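Local coordinates for protein oxidoreductase, iron/ascorbate family (Shewanella oneidensis, PDB 3ON7) that probably uses iron(II) and oxygen to decarboxylate 2-oxoglutarate, either oxidising L-arginine alongside or releasing ethylene, at residues 42-47 with 184-189; 49-54 with 152-157; 70-75 with 82-87; 90-93 with 97-100; 233-238 with 243-248. All blocks are in the same frame, centred on the assembly; numbering follows the deposited sequence. Where two conformers were deposited one is given.

Contact 1: residues 42-47 with 184-189; sequences RIYTEW and PTANEP
Y44, projecting from helix 37-51, meets A186 in the loop after strand 180-184, and the course of its side chain shows how a tyrosine can reach a loop that its own helix backbone does not approach. From CB, which already points to the loop, the ring runs outward across strand 245-252: CE1 packs on L248 and CE2 passes over the backbone of I246. On its far half the same CE2 lies 3.9 Å from A186 CB, a methyl that approaches the ring obliquely and also sits 3.8 Å from Y44 OH. The hydroxyl then works through water. One water donates to Y44 OH and, at 2.6 Å, to P184 O. The second, in the plane of the ring, accepts from Y44 OH at 2.7 Å and donates to E188 OE1. A phenylalanine here would keep the apolar touch but would probably leave both waters without the group that joins them, and E188 less firmly linked to the helix. Such packing of an N-terminal helix on the major sheet is found in the double-stranded beta-helix fold of 2-oxoglutarate oxygenases, here reaching the connection between its two sheets.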
# COMPACT_ATOMS: atom_id res chain seq x y z
N ARG B 42 -4.36 20.35 -29.53
CA ARG B 42 -3.13 19.64 -29.88
C ARG B 42 -2.97 18.42 -28.93
O ARG B 42 -2.57 17.33 -29.36
CB ARG B 42 -1.91 20.59 -29.80
CG ARG B 42 -1.06 20.67 -31.08
CD ARG B 42 -0.46 22.07 -31.35
NE ARG B 42 0.52 22.49 -30.34
CZ ARG B 42 0.47 23.60 -29.60
NH1 ARG B 42 -0.51 24.49 -29.74
NH2 ARG B 42 1.44 23.84 -28.72
N ILE B 43 -3.31 18.62 -27.66
CA ILE B 43 -3.26 17.58 -26.65
C ILE B 43 -4.31 16.48 -26.89
O ILE B 43 -3.97 15.30 -26.83
CB ILE B 43 -3.36 18.19 -25.23
CG1 ILE B 43 -2.00 18.81 -24.85
CG2 ILE B 43 -3.74 17.17 -24.17
CD1 ILE B 43 -2.07 19.79 -23.72
N TYR B 44 -5.55 16.86 -27.18
CA TYR B 44 -6.58 15.88 -27.51
C TYR B 44 -6.12 15.01 -28.67
O TYR B 44 -6.24 13.78 -28.63
CB TYR B 44 -7.88 16.57 -27.93
CG TYR B 44 -8.88 16.79 -26.82
CD1 TYR B 44 -8.56 17.60 -25.73
CD2 TYR B 44 -10.14 16.23 -26.86
CE1 TYR B 44 -9.49 17.84 -24.72
CE2 TYR B 44 -11.06 16.46 -25.84
CZ TYR B 44 -10.73 17.26 -24.78
OH TYR B 44 -11.63 17.49 -23.76
N THR B 45 -5.56 15.66 -29.68
CA THR B 45 -5.13 14.98 -30.89
C THR B 45 -4.02 13.98 -30.62
O THR B 45 -4.13 12.83 -31.03
CB THR B 45 -4.72 15.98 -32.00
OG1 THR B 45 -5.87 16.74 -32.40
CG2 THR B 45 -4.16 15.26 -33.23
N GLU B 46 -2.96 14.38 -29.94
CA GLU B 46 -1.82 13.48 -29.82
C GLU B 46 -2.03 12.39 -28.77
O GLU B 46 -1.42 11.32 -28.86
CB GLU B 46 -0.49 14.23 -29.66
CG GLU B 46 -0.35 15.15 -28.48
CD GLU B 46 0.90 16.03 -28.55
OE1 GLU B 46 1.56 16.06 -29.61
OE2 GLU B 46 1.22 16.68 -27.53
N TRP B 47 -2.91 12.63 -27.80
CA TRP B 47 -3.22 11.59 -26.82
C TRP B 47 -4.19 10.59 -27.39
O TRP B 47 -4.07 9.39 -27.15
CB TRP B 47 -3.72 12.21 -25.51
CG TRP B 47 -2.57 12.67 -24.71
CD1 TRP B 47 -1.99 13.89 -24.74
CD2 TRP B 47 -1.82 11.90 -23.78
NE1 TRP B 47 -0.92 13.94 -23.89
CE2 TRP B 47 -0.81 12.72 -23.28
CE3 TRP B 47 -1.91 10.59 -23.32
CZ2 TRP B 47 0.10 12.28 -22.33
CZ3 TRP B 47 -1.00 10.16 -22.39
CH2 TRP B 47 -0.01 11.00 -21.90
N PRO B 184 -11.46 21.03 -18.90
CA PRO B 184 -11.93 21.56 -20.16
C PRO B 184 -12.97 20.64 -20.75
O PRO B 184 -12.87 19.42 -20.61
CB PRO B 184 -10.68 21.53 -21.05
CG PRO B 184 -9.56 21.19 -20.18
CD PRO B 184 -10.10 20.48 -19.03
N THR B 185 -13.96 21.22 -21.41
CA THR B 185 -14.98 20.42 -22.08
C THR B 185 -14.82 20.51 -23.60
O THR B 185 -14.05 21.35 -24.09
CB THR B 185 -16.35 20.91 -21.70
OG1 THR B 185 -16.49 22.27 -22.10
CG2 THR B 185 -16.55 20.79 -20.21
N ALA B 186 -15.54 19.65 -24.34
CA ALA B 186 -15.40 19.56 -25.81
C ALA B 186 -16.72 19.23 -26.53
O ALA B 186 -16.76 18.36 -27.42
CB ALA B 186 -14.32 18.53 -26.19
N ASN B 187 -17.77 19.93 -26.13
CA ASN B 187 -19.09 19.87 -26.77
C ASN B 187 -19.74 18.48 -26.79
O ASN B 187 -20.44 18.12 -27.72
CB ASN B 187 -19.02 20.47 -28.18
CG ASN B 187 -20.36 20.99 -28.68
OD1 ASN B 187 -21.13 21.59 -27.94
ND2 ASN B 187 -20.64 20.75 -29.95
N GLU B 188 -19.51 17.72 -25.73
CA GLU B 188 -20.13 16.42 -25.54
C GLU B 188 -21.04 16.52 -24.32
O GLU B 188 -20.57 16.46 -23.19
CB GLU B 188 -19.05 15.35 -25.30
CG GLU B 188 -18.06 15.18 -26.47
CD GLU B 188 -16.61 14.99 -26.02
OE1 GLU B 188 -16.24 15.41 -24.89
OE2 GLU B 188 -15.82 14.44 -26.83
N PRO B 189 -22.35 16.73 -24.54
CA PRO B 189 -23.22 16.91 -23.37
C PRO B 189 -23.36 15.64 -22.51
O PRO B 189 -23.28 14.54 -23.03
CB PRO B 189 -24.57 17.36 -23.97
CG PRO B 189 -24.49 17.07 -25.45
CD PRO B 189 -23.04 16.93 -25.83
O HOH W 1 -10.89 17.71 -21.03
O HOH W 2 -13.77 15.93 -23.58

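Contact 2: residues 49-54 with 152-157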
# COMPACT_ATOMS: atom_id res chain seq x y z
N ALA B 49 -4.11 9.76 -30.44
CA ALA B 49 -3.10 8.99 -31.17
C ALA B 49 -2.38 7.97 -30.28
O ALA B 49 -2.23 6.80 -30.64
CB ALA B 49 -2.09 9.94 -31.82
N PHE B 50 -1.94 8.42 -29.13
CA PHE B 50 -1.28 7.54 -28.16
C PHE B 50 -2.12 6.32 -27.83
O PHE B 50 -1.62 5.21 -27.86
CB PHE B 50 -0.97 8.31 -26.87
CG PHE B 50 -0.50 7.44 -25.75
CD1 PHE B 50 0.81 7.01 -25.70
CD2 PHE B 50 -1.37 7.06 -24.74
CE1 PHE B 50 1.25 6.22 -24.67
CE2 PHE B 50 -0.94 6.25 -23.71
CZ PHE B 50 0.36 5.82 -23.67
N PHE B 51 -3.40 6.53 -27.52
CA PHE B 51 -4.30 5.42 -27.14
C PHE B 51 -4.69 4.55 -28.32
O PHE B 51 -5.09 3.40 -28.13
CB PHE B 51 -5.59 5.94 -26.50
CG PHE B 51 -5.39 6.57 -25.17
CD1 PHE B 51 -5.02 5.82 -24.09
CD2 PHE B 51 -5.58 7.93 -25.00
CE1 PHE B 51 -4.86 6.40 -22.85
CE2 PHE B 51 -5.39 8.51 -23.77
CZ PHE B 51 -5.02 7.76 -22.70
N ASN B 52 -4.56 5.09 -29.54
CA ASN B 52 -4.91 4.34 -30.75
C ASN B 52 -3.80 3.40 -31.27
O ASN B 52 -4.00 2.76 -32.29
CB ASN B 52 -5.39 5.31 -31.85
CG ASN B 52 -6.82 5.75 -31.63
OD1 ASN B 52 -7.50 5.25 -30.75
ND2 ASN B 52 -7.29 6.69 -32.46
N SER B 53 -2.66 3.33 -30.57
CA SER B 53 -1.51 2.48 -30.89
C SER B 53 -1.30 1.40 -29.84
O SER B 53 -1.64 1.62 -28.67
CB SER B 53 -0.24 3.35 -30.88
OG SER B 53 0.11 3.78 -29.56
N GLU B 54 -0.67 0.28 -30.20
CA GLU B 54 -0.34 -0.71 -29.18
C GLU B 54 1.01 -0.37 -28.50
O GLU B 54 1.40 -0.99 -27.50
CB GLU B 54 -0.42 -2.16 -29.73
CG GLU B 54 -1.89 -2.65 -30.13
CD GLU B 54 -3.01 -2.34 -29.07
OE1 GLU B 54 -3.05 -3.00 -27.99
OE2 GLU B 54 -3.87 -1.45 -29.34
N LEU B 152 -2.89 14.86 -13.10
CA LEU B 152 -3.55 15.09 -14.39
C LEU B 152 -3.83 13.71 -14.98
O LEU B 152 -2.92 12.96 -15.26
CB LEU B 152 -2.67 15.95 -15.30
CG LEU B 152 -3.11 16.23 -16.73
CD1 LEU B 152 -4.54 16.71 -16.79
CD2 LEU B 152 -2.16 17.23 -17.38
N ARG B 153 -5.11 13.37 -15.06
CA ARG B 153 -5.62 12.06 -15.42
C ARG B 153 -6.16 12.24 -16.84
O ARG B 153 -7.01 13.09 -17.08
CB ARG B 153 -6.72 11.73 -14.40
CG ARG B 153 -7.39 10.39 -14.48
CD ARG B 153 -8.22 10.04 -13.20
NE ARG B 153 -8.27 8.59 -13.04
CZ ARG B 153 -9.35 7.81 -13.07
NH1 ARG B 153 -10.59 8.29 -13.18
NH2 ARG B 153 -9.19 6.51 -12.94
N ILE B 154 -5.61 11.49 -17.79
CA ILE B 154 -6.08 11.56 -19.18
C ILE B 154 -6.93 10.33 -19.44
O ILE B 154 -6.41 9.22 -19.46
CB ILE B 154 -4.89 11.66 -20.15
CG1 ILE B 154 -4.01 12.83 -19.71
CG2 ILE B 154 -5.36 11.80 -21.65
CD1 ILE B 154 -2.87 13.16 -20.61
N LEU B 155 -8.25 10.55 -19.60
CA LEU B 155 -9.21 9.46 -19.75
C LEU B 155 -9.55 9.23 -21.21
O LEU B 155 -9.74 10.19 -21.97
CB LEU B 155 -10.50 9.78 -18.98
CG LEU B 155 -10.44 9.49 -17.49
CD1 LEU B 155 -10.95 8.10 -17.20
CD2 LEU B 155 -9.01 9.63 -16.96
N HIS B 156 -9.63 7.95 -21.61
CA HIS B 156 -10.07 7.59 -22.95
C HIS B 156 -11.13 6.50 -22.91
O HIS B 156 -10.86 5.40 -22.46
CB HIS B 156 -8.91 7.13 -23.82
CG HIS B 156 -9.34 6.64 -25.18
ND1 HIS B 156 -8.99 5.41 -25.68
CD2 HIS B 156 -10.12 7.22 -26.12
CE1 HIS B 156 -9.51 5.26 -26.89
NE2 HIS B 156 -10.21 6.35 -27.18
N TYR B 157 -12.33 6.83 -23.38
CA TYR B 157 -13.39 5.88 -23.60
C TYR B 157 -13.33 5.44 -25.04
O TYR B 157 -13.69 6.22 -25.92
CB TYR B 157 -14.74 6.50 -23.34
CG TYR B 157 -14.94 6.92 -21.92
CD1 TYR B 157 -14.52 8.18 -21.47
CD2 TYR B 157 -15.56 6.07 -21.01
CE1 TYR B 157 -14.71 8.56 -20.16
CE2 TYR B 157 -15.75 6.44 -19.70
CZ TYR B 157 -15.32 7.68 -19.27
OH TYR B 157 -15.53 8.03 -17.98
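F51 and H156 meet where the end of helix 37-51 packs on the face of the major sheet, a helix-on-sheet layer in which one aromatic ring is held as the filling of a sandwich. H156 CB stands over the centre of the F51 ring, 3.7 Å from its centroid and 14° off the ring normal, in a CH-pi contact. On the opposite face of that ring is F50 CD2. The imidazole itself does not stack squarely: its plane is at 20° to the phenyl plane, but the two rings are slid apart, with centroids 5.1 Å from each other. This offset carries H156 ND1 to F51 CB, 3.5 Å away, because H156 CG is anti to the backbone N (chi1 175°) and the two side chains run past each other in opposite senses.

Strand 151-157 is the first strand of the double-stranded beta-helix, flanked in the extended major sheet by strands 88-92 and 245-252, and its residues alternate about the sheet. I154 and H156 face the helix, while R153, on the other side, forms a salt bridge with E272 of a neighbouring subunit. I154 CG2 comes to the edge of the F51 ring, in its plane, 3.9 Å from F51 CE2; I154 O is 3.8 Å from F51 CZ. The rotation of the imidazole is fixed from both ends, since H156 ND1 is hydrogen-bonded to E88 and H156 NE2 to S244 OG.

Contact 3: residues 70-75 with 82-87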
# COMPACT_ATOMS: atom_id res chain seq x y z
N PHE B 70 -2.95 2.94 -17.87
CA PHE B 70 -3.89 1.96 -17.30
C PHE B 70 -4.79 1.41 -18.39
O PHE B 70 -5.74 2.09 -18.79
CB PHE B 70 -4.77 2.63 -16.22
CG PHE B 70 -4.04 2.93 -14.95
CD1 PHE B 70 -3.27 4.08 -14.83
CD2 PHE B 70 -4.09 2.05 -13.88
CE1 PHE B 70 -2.58 4.37 -13.63
CE2 PHE B 70 -3.40 2.32 -12.69
CZ PHE B 70 -2.63 3.47 -12.56
N PRO B 71 -4.54 0.18 -18.86
CA PRO B 71 -5.41 -0.37 -19.90
C PRO B 71 -6.70 -0.87 -19.31
O PRO B 71 -6.79 -1.03 -18.10
CB PRO B 71 -4.60 -1.55 -20.45
CG PRO B 71 -3.74 -1.97 -19.30
CD PRO B 71 -3.43 -0.74 -18.51
N ALA B 72 -7.69 -1.09 -20.17
CA ALA B 72 -8.91 -1.80 -19.80
C ALA B 72 -8.59 -3.28 -20.03
O ALA B 72 -8.94 -3.85 -21.06
CB ALA B 72 -10.11 -1.37 -20.69
N SER B 73 -7.92 -3.90 -19.08
CA SER B 73 -7.54 -5.30 -19.21
C SER B 73 -8.78 -6.17 -19.32
O SER B 73 -9.79 -5.89 -18.66
CB SER B 73 -6.73 -5.73 -18.00
OG SER B 73 -5.76 -4.75 -17.69
N ILE B 74 -8.71 -7.19 -20.18
CA ILE B 74 -9.77 -8.19 -20.32
C ILE B 74 -9.39 -9.37 -19.43
O ILE B 74 -8.26 -9.84 -19.48
CB ILE B 74 -9.90 -8.73 -21.78
CG1 ILE B 74 -9.94 -7.60 -22.83
CG2 ILE B 74 -11.12 -9.64 -21.93
CD1 ILE B 74 -8.58 -7.34 -23.52
N SER B 75 -10.32 -9.83 -18.60
CA SER B 75 -10.10 -11.09 -17.90
C SER B 75 -11.30 -11.98 -18.11
O SER B 75 -12.38 -11.50 -18.42
CB SER B 75 -9.81 -10.86 -16.41
OG SER B 75 -10.75 -9.98 -15.85
N THR B 82 -16.46 -12.21 -19.41
CA THR B 82 -15.29 -11.35 -19.40
C THR B 82 -15.54 -10.10 -18.53
O THR B 82 -16.66 -9.61 -18.47
CB THR B 82 -14.93 -10.88 -20.83
OG1 THR B 82 -15.76 -9.78 -21.19
CG2 THR B 82 -15.10 -12.02 -21.87
N VAL B 83 -14.50 -9.59 -17.89
CA VAL B 83 -14.57 -8.34 -17.16
C VAL B 83 -13.66 -7.34 -17.85
O VAL B 83 -12.51 -7.63 -18.10
CB VAL B 83 -14.18 -8.51 -15.67
CG1 VAL B 83 -13.97 -7.16 -14.98
CG2 VAL B 83 -15.24 -9.33 -14.95
N LYS B 84 -14.19 -6.16 -18.16
CA LYS B 84 -13.48 -5.15 -18.94
C LYS B 84 -14.14 -3.79 -18.76
O LYS B 84 -15.30 -3.62 -19.08
CB LYS B 84 -13.51 -5.53 -20.43
CG LYS B 84 -12.72 -4.62 -21.37
CD LYS B 84 -13.06 -4.94 -22.83
CE LYS B 84 -13.20 -3.68 -23.69
NZ LYS B 84 -13.86 -3.91 -25.02
N ASP B 85 -13.39 -2.82 -18.24
CA ASP B 85 -13.92 -1.49 -18.03
C ASP B 85 -14.10 -0.82 -19.40
O ASP B 85 -13.53 -1.30 -20.39
CB ASP B 85 -13.00 -0.66 -17.12
CG ASP B 85 -13.73 0.48 -16.41
OD1 ASP B 85 -14.90 0.74 -16.71
OD2 ASP B 85 -13.12 1.11 -15.52
N ILE B 86 -14.89 0.24 -19.43
CA ILE B 86 -15.22 0.96 -20.67
C ILE B 86 -14.27 2.14 -20.92
O ILE B 86 -14.53 2.98 -21.77
CB ILE B 86 -16.69 1.46 -20.68
CG1 ILE B 86 -16.94 2.46 -19.54
CG2 ILE B 86 -17.64 0.29 -20.62
CD1 ILE B 86 -18.26 3.22 -19.65
N LYS B 87 -13.17 2.20 -20.16
CA LYS B 87 -12.20 3.27 -20.29
C LYS B 87 -10.79 2.77 -19.98
O LYS B 87 -10.61 1.81 -19.23
CB LYS B 87 -12.56 4.44 -19.36
CG LYS B 87 -12.37 4.17 -17.86
CD LYS B 87 -12.70 5.40 -17.02
CE LYS B 87 -12.79 5.12 -15.51
NZ LYS B 87 -13.79 4.05 -15.15
O HOH W 3 -10.67 -3.41 -17.83
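S75 and V83 face each other as an antiparallel hydrogen-bonded pair, and the contact illustrates how two stretches of backbone that part beyond such a pair are kept together by other means. The backbone bonds come first: S75 N donates to V83 O at 3.1 Å, in the carbonyl plane, and V83 N donates to S75 O at 2.9 Å, 24° out of the plane of the S75 carbonyl. S75 O is approached as well by T82 CA, at 3.1 Å, in a CA-H...O contact.

Water takes over where the two backbones separate. A single molecule donates to S73 O and accepts from D85 N, 2.8 Å from each. Apolar contacts are modest: I74 and K84 lie side by side, pointing the same way, with I74 CG1 4.1 Å from K84 CD. Further along, A72 CB lies against two carbonyl oxygens, 3.4 Å from D85 O and 3.5 Å from K87 O.

Charge acts within residues 82-87. D85 OD2 forms a salt bridge with K87 NZ, met on the syn side, while D85 OD1 accepts from I86 N on the anti side, both donors tilted about 30° out of the carboxylate plane; D85 OD1 also pairs with R263 of a neighbouring subunit. With 75-76 and 82-83 as its two short strands, this is a beta-hairpin, and the chain that follows the second strand lies in the subunit interface.

Contact 4: residues 90-93 with 97-100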
# COMPACT_ATOMS: atom_id res chain seq x y z
N TYR B 90 -4.35 7.39 -18.50
CA TYR B 90 -2.97 7.64 -18.20
C TYR B 90 -2.90 8.66 -17.06
O TYR B 90 -3.55 9.72 -17.11
CB TYR B 90 -2.27 8.21 -19.43
CG TYR B 90 -0.78 8.09 -19.39
CD1 TYR B 90 -0.03 8.85 -18.48
CD2 TYR B 90 -0.11 7.22 -20.22
CE1 TYR B 90 1.34 8.72 -18.43
CE2 TYR B 90 1.26 7.08 -20.15
CZ TYR B 90 1.98 7.85 -19.27
OH TYR B 90 3.35 7.71 -19.22
N HIS B 91 -2.08 8.36 -16.05
CA HIS B 91 -1.86 9.26 -14.92
C HIS B 91 -0.56 10.01 -15.11
O HIS B 91 0.54 9.41 -15.09
CB HIS B 91 -1.82 8.47 -13.62
CG HIS B 91 -3.17 8.17 -13.05
ND1 HIS B 91 -3.34 7.74 -11.75
CD2 HIS B 91 -4.41 8.29 -13.58
CE1 HIS B 91 -4.64 7.62 -11.51
NE2 HIS B 91 -5.30 7.93 -12.60
N VAL B 92 -0.69 11.31 -15.32
CA VAL B 92 0.46 12.18 -15.54
C VAL B 92 0.78 12.96 -14.26
O VAL B 92 -0.08 13.66 -13.72
CB VAL B 92 0.17 13.21 -16.65
CG1 VAL B 92 1.35 14.22 -16.76
CG2 VAL B 92 -0.11 12.54 -17.99
N TYR B 93 2.04 12.85 -13.83
CA TYR B 93 2.62 13.74 -12.82
C TYR B 93 3.92 14.34 -13.34
O TYR B 93 4.65 13.68 -14.05
CB TYR B 93 2.99 12.95 -11.55
CG TYR B 93 1.86 12.25 -10.84
CD1 TYR B 93 1.11 12.90 -9.86
CD2 TYR B 93 1.54 10.94 -11.14
CE1 TYR B 93 0.08 12.27 -9.22
CE2 TYR B 93 0.53 10.28 -10.49
CZ TYR B 93 -0.21 10.95 -9.53
OH TYR B 93 -1.23 10.30 -8.89
N ARG B 97 6.27 9.11 -15.08
CA ARG B 97 6.61 8.66 -16.41
C ARG B 97 5.69 9.27 -17.43
O ARG B 97 4.48 9.21 -17.30
CB ARG B 97 6.50 7.17 -16.52
CG ARG B 97 7.33 6.69 -17.66
CD ARG B 97 7.26 5.26 -17.78
NE ARG B 97 7.93 4.79 -18.96
CZ ARG B 97 7.83 3.53 -19.38
NH1 ARG B 97 7.08 2.67 -18.69
NH2 ARG B 97 8.48 3.14 -20.48
N ILE B 98 6.29 9.83 -18.47
CA ILE B 98 5.57 10.44 -19.57
C ILE B 98 6.31 10.09 -20.87
O ILE B 98 7.53 10.16 -20.91
CB ILE B 98 5.51 11.98 -19.42
CG1 ILE B 98 5.02 12.36 -18.02
CG2 ILE B 98 4.58 12.57 -20.47
CD1 ILE B 98 5.00 13.81 -17.76
N PRO B 99 5.58 9.70 -21.92
CA PRO B 99 6.28 9.40 -23.17
C PRO B 99 6.96 10.64 -23.73
O PRO B 99 6.36 11.72 -23.69
CB PRO B 99 5.15 8.95 -24.12
CG PRO B 99 4.05 8.57 -23.25
CD PRO B 99 4.14 9.48 -22.05
N ASP B 100 8.19 10.49 -24.20
CA ASP B 100 9.00 11.62 -24.67
C ASP B 100 8.25 12.53 -25.63
O ASP B 100 8.33 13.75 -25.50
CB ASP B 100 10.29 11.16 -25.36
CG ASP B 100 11.36 10.69 -24.36
OD1 ASP B 100 11.36 11.17 -23.21
OD2 ASP B 100 12.19 9.84 -24.75
O HOH W 4 3.10 10.19 -14.90
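Y90 reaches from the middle of strand 88-92 to the backbone of R97, closing a short connection on the way to helix 103-126. The compact side is here. A chi1 of -161° swings the ring away from its own backbone N, and Y90 OH donates to R97 O at 2.7 Å. That oxygen lies near the ring plane, but the hydroxyl stands above the carbonyl plane, 58° out of it. P99 closes in from the opposite direction, its CD 3.4 Å from Y90 OH. Deeper in, I98 crosses V92 at about a right angle, I98 CD1 lying 3.8 Å from V92 CG1.

The looser side is that of the R97 side chain, which runs out extended past F59, R97 NH1 making a weak hydrogen bond to E58 O, with S257 of another subunit beside it. A leucine in place of Y90 would probably cost R97 O its hydroxyl donor and open a gap beside P99. A water bridges the connection, donating to H91 O at 2.7 Å and to R97 O while accepting from Y93 N. R97 O therefore takes two hydrogen bonds, so this carbonyl is satisfied, linked directly to Y90 and through water to the strand end.

Contact 5: residues 233-238 with 243-248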
# COMPACT_ATOMS: atom_id res chain seq x y z
N VAL B 233 -21.56 11.61 -15.27
CA VAL B 233 -21.66 11.81 -16.72
C VAL B 233 -22.65 10.80 -17.28
O VAL B 233 -22.44 9.59 -17.16
CB VAL B 233 -20.28 11.70 -17.44
CG1 VAL B 233 -20.44 11.90 -18.96
CG2 VAL B 233 -19.30 12.70 -16.88
N ILE B 234 -23.75 11.29 -17.87
CA ILE B 234 -24.71 10.40 -18.54
C ILE B 234 -24.41 10.38 -20.04
O ILE B 234 -23.67 11.23 -20.52
CB ILE B 234 -26.20 10.77 -18.26
CG1 ILE B 234 -26.58 12.16 -18.81
CG2 ILE B 234 -26.47 10.70 -16.79
CD1 ILE B 234 -28.10 12.41 -18.86
N ASN B 235 -24.95 9.39 -20.74
CA ASN B 235 -24.91 9.32 -22.23
C ASN B 235 -26.31 9.64 -22.72
O ASN B 235 -27.16 8.75 -22.81
CB ASN B 235 -24.49 7.93 -22.74
CG ASN B 235 -23.03 7.61 -22.46
OD1 ASN B 235 -22.17 8.45 -22.65
ND2 ASN B 235 -22.75 6.40 -22.00
N PRO B 236 -26.57 10.92 -23.00
CA PRO B 236 -27.93 11.29 -23.36
C PRO B 236 -28.28 10.79 -24.75
O PRO B 236 -27.39 10.40 -25.50
CB PRO B 236 -27.91 12.83 -23.30
CG PRO B 236 -26.51 13.21 -23.46
CD PRO B 236 -25.68 12.09 -22.92
N GLU B 237 -29.57 10.77 -25.06
CA GLU B 237 -30.07 10.27 -26.32
C GLU B 237 -29.36 11.02 -27.44
O GLU B 237 -29.25 12.23 -27.40
CB GLU B 237 -31.60 10.46 -26.37
CG GLU B 237 -32.28 10.02 -27.66
CD GLU B 237 -32.05 8.56 -28.01
OE1 GLU B 237 -32.13 7.69 -27.11
OE2 GLU B 237 -31.82 8.29 -29.22
N GLY B 238 -28.80 10.28 -28.39
CA GLY B 238 -28.02 10.88 -29.48
C GLY B 238 -26.52 10.63 -29.41
O GLY B 238 -25.85 10.71 -30.42
N LYS B 243 -17.87 6.70 -31.28
CA LYS B 243 -16.85 7.75 -31.15
C LYS B 243 -16.05 7.64 -29.86
O LYS B 243 -16.62 7.39 -28.79
CB LYS B 243 -17.47 9.14 -31.24
CG LYS B 243 -18.28 9.38 -32.49
CD LYS B 243 -17.51 9.01 -33.76
CE LYS B 243 -18.22 9.47 -35.02
NZ LYS B 243 -17.28 9.46 -36.19
N SER B 244 -14.74 7.85 -29.98
CA SER B 244 -13.86 7.96 -28.83
C SER B 244 -14.18 9.24 -28.06
O SER B 244 -14.64 10.22 -28.65
CB SER B 244 -12.40 8.05 -29.26
OG SER B 244 -11.84 6.78 -29.58
N ARG B 245 -13.94 9.22 -26.76
CA ARG B 245 -13.97 10.45 -25.97
C ARG B 245 -12.70 10.56 -25.14
O ARG B 245 -12.34 9.62 -24.42
CB ARG B 245 -15.18 10.50 -25.05
CG ARG B 245 -15.29 11.82 -24.29
CD ARG B 245 -16.58 11.94 -23.51
NE ARG B 245 -17.76 11.85 -24.36
CZ ARG B 245 -19.00 11.75 -23.90
NH1 ARG B 245 -19.22 11.76 -22.59
NH2 ARG B 245 -20.03 11.65 -24.74
N ILE B 246 -12.04 11.69 -25.25
CA ILE B 246 -10.85 12.02 -24.46
C ILE B 246 -11.30 13.11 -23.50
O ILE B 246 -12.11 13.96 -23.88
CB ILE B 246 -9.71 12.54 -25.36
CG1 ILE B 246 -9.18 11.40 -26.25
CG2 ILE B 246 -8.59 13.18 -24.55
CD1 ILE B 246 -8.23 10.44 -25.56
N SER B 247 -10.83 13.05 -22.26
CA SER B 247 -11.01 14.15 -21.30
C SER B 247 -9.79 14.29 -20.37
O SER B 247 -9.06 13.33 -20.17
CB SER B 247 -12.29 13.98 -20.50
OG SER B 247 -12.20 12.86 -19.67
N LEU B 248 -9.59 15.49 -19.82
CA LEU B 248 -8.34 15.86 -19.14
C LEU B 248 -8.54 16.45 -17.73
O LEU B 248 -8.00 17.49 -17.40
CB LEU B 248 -7.59 16.87 -20.00
CG LEU B 248 -7.37 16.51 -21.47
CD1 LEU B 248 -6.92 17.76 -22.22
CD2 LEU B 248 -6.36 15.40 -21.61
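R245 leaves strand 245-252 with its first torsion fully extended (chi1 -176°), then bends at chi3 (-59°), and this kink carries its guanidinium across to V233. The two residues belong to opposing sheets of the double-stranded beta-helix, and the backbones are nearly 12 Å apart even at their nearest CA pairs, V233 with S247 and N235 with R245, so that only side chains meet. R245 and S247 match the Arg-x-Ser motif that in related oxygenases binds the distal carboxylate of 2-oxoglutarate, so R245 probably lines the cosubstrate pocket; a glycerol bound about 3 Å from its side chain is consistent with that. N235 is a looser neighbour: its OD1 is 4.4 Å from R245 NH2, and is hydrogen-bonded instead to R170. E188 makes a long, weak ion pair with R245 NE. V233, coming from the opposite direction, meets the guanidinium at its edge and not over a face: V233 CG1 lies near the guanidinium plane, 3.8 Å from R245 NH1.

Overall arrangement
Contacts 1, 2 and 5 gather about strands 151-157 and 245-252, the centre of contact 1 lying about 11 Å from those of contacts 2 and 5. Contacts 1 and 2 share helix 37-51, whose W47 also reaches contact 4, with W47 CZ3 3.6 Å from Y90 CG. Neighbouring strands join the rest: L155 N lies 2.9 Å from S247 O between contacts 2 and 5, and L152 O lies 2.8 Å from V92 N between contacts 2 and 4. Contact 3, about 14 Å from contact 2 between centres and touching it through K87 on L155, carries the group out to the subunit interface. Contact 5 lies by the probable active site, its V233 near, without touching, H174, D176 and H231, a possible vacant iron site.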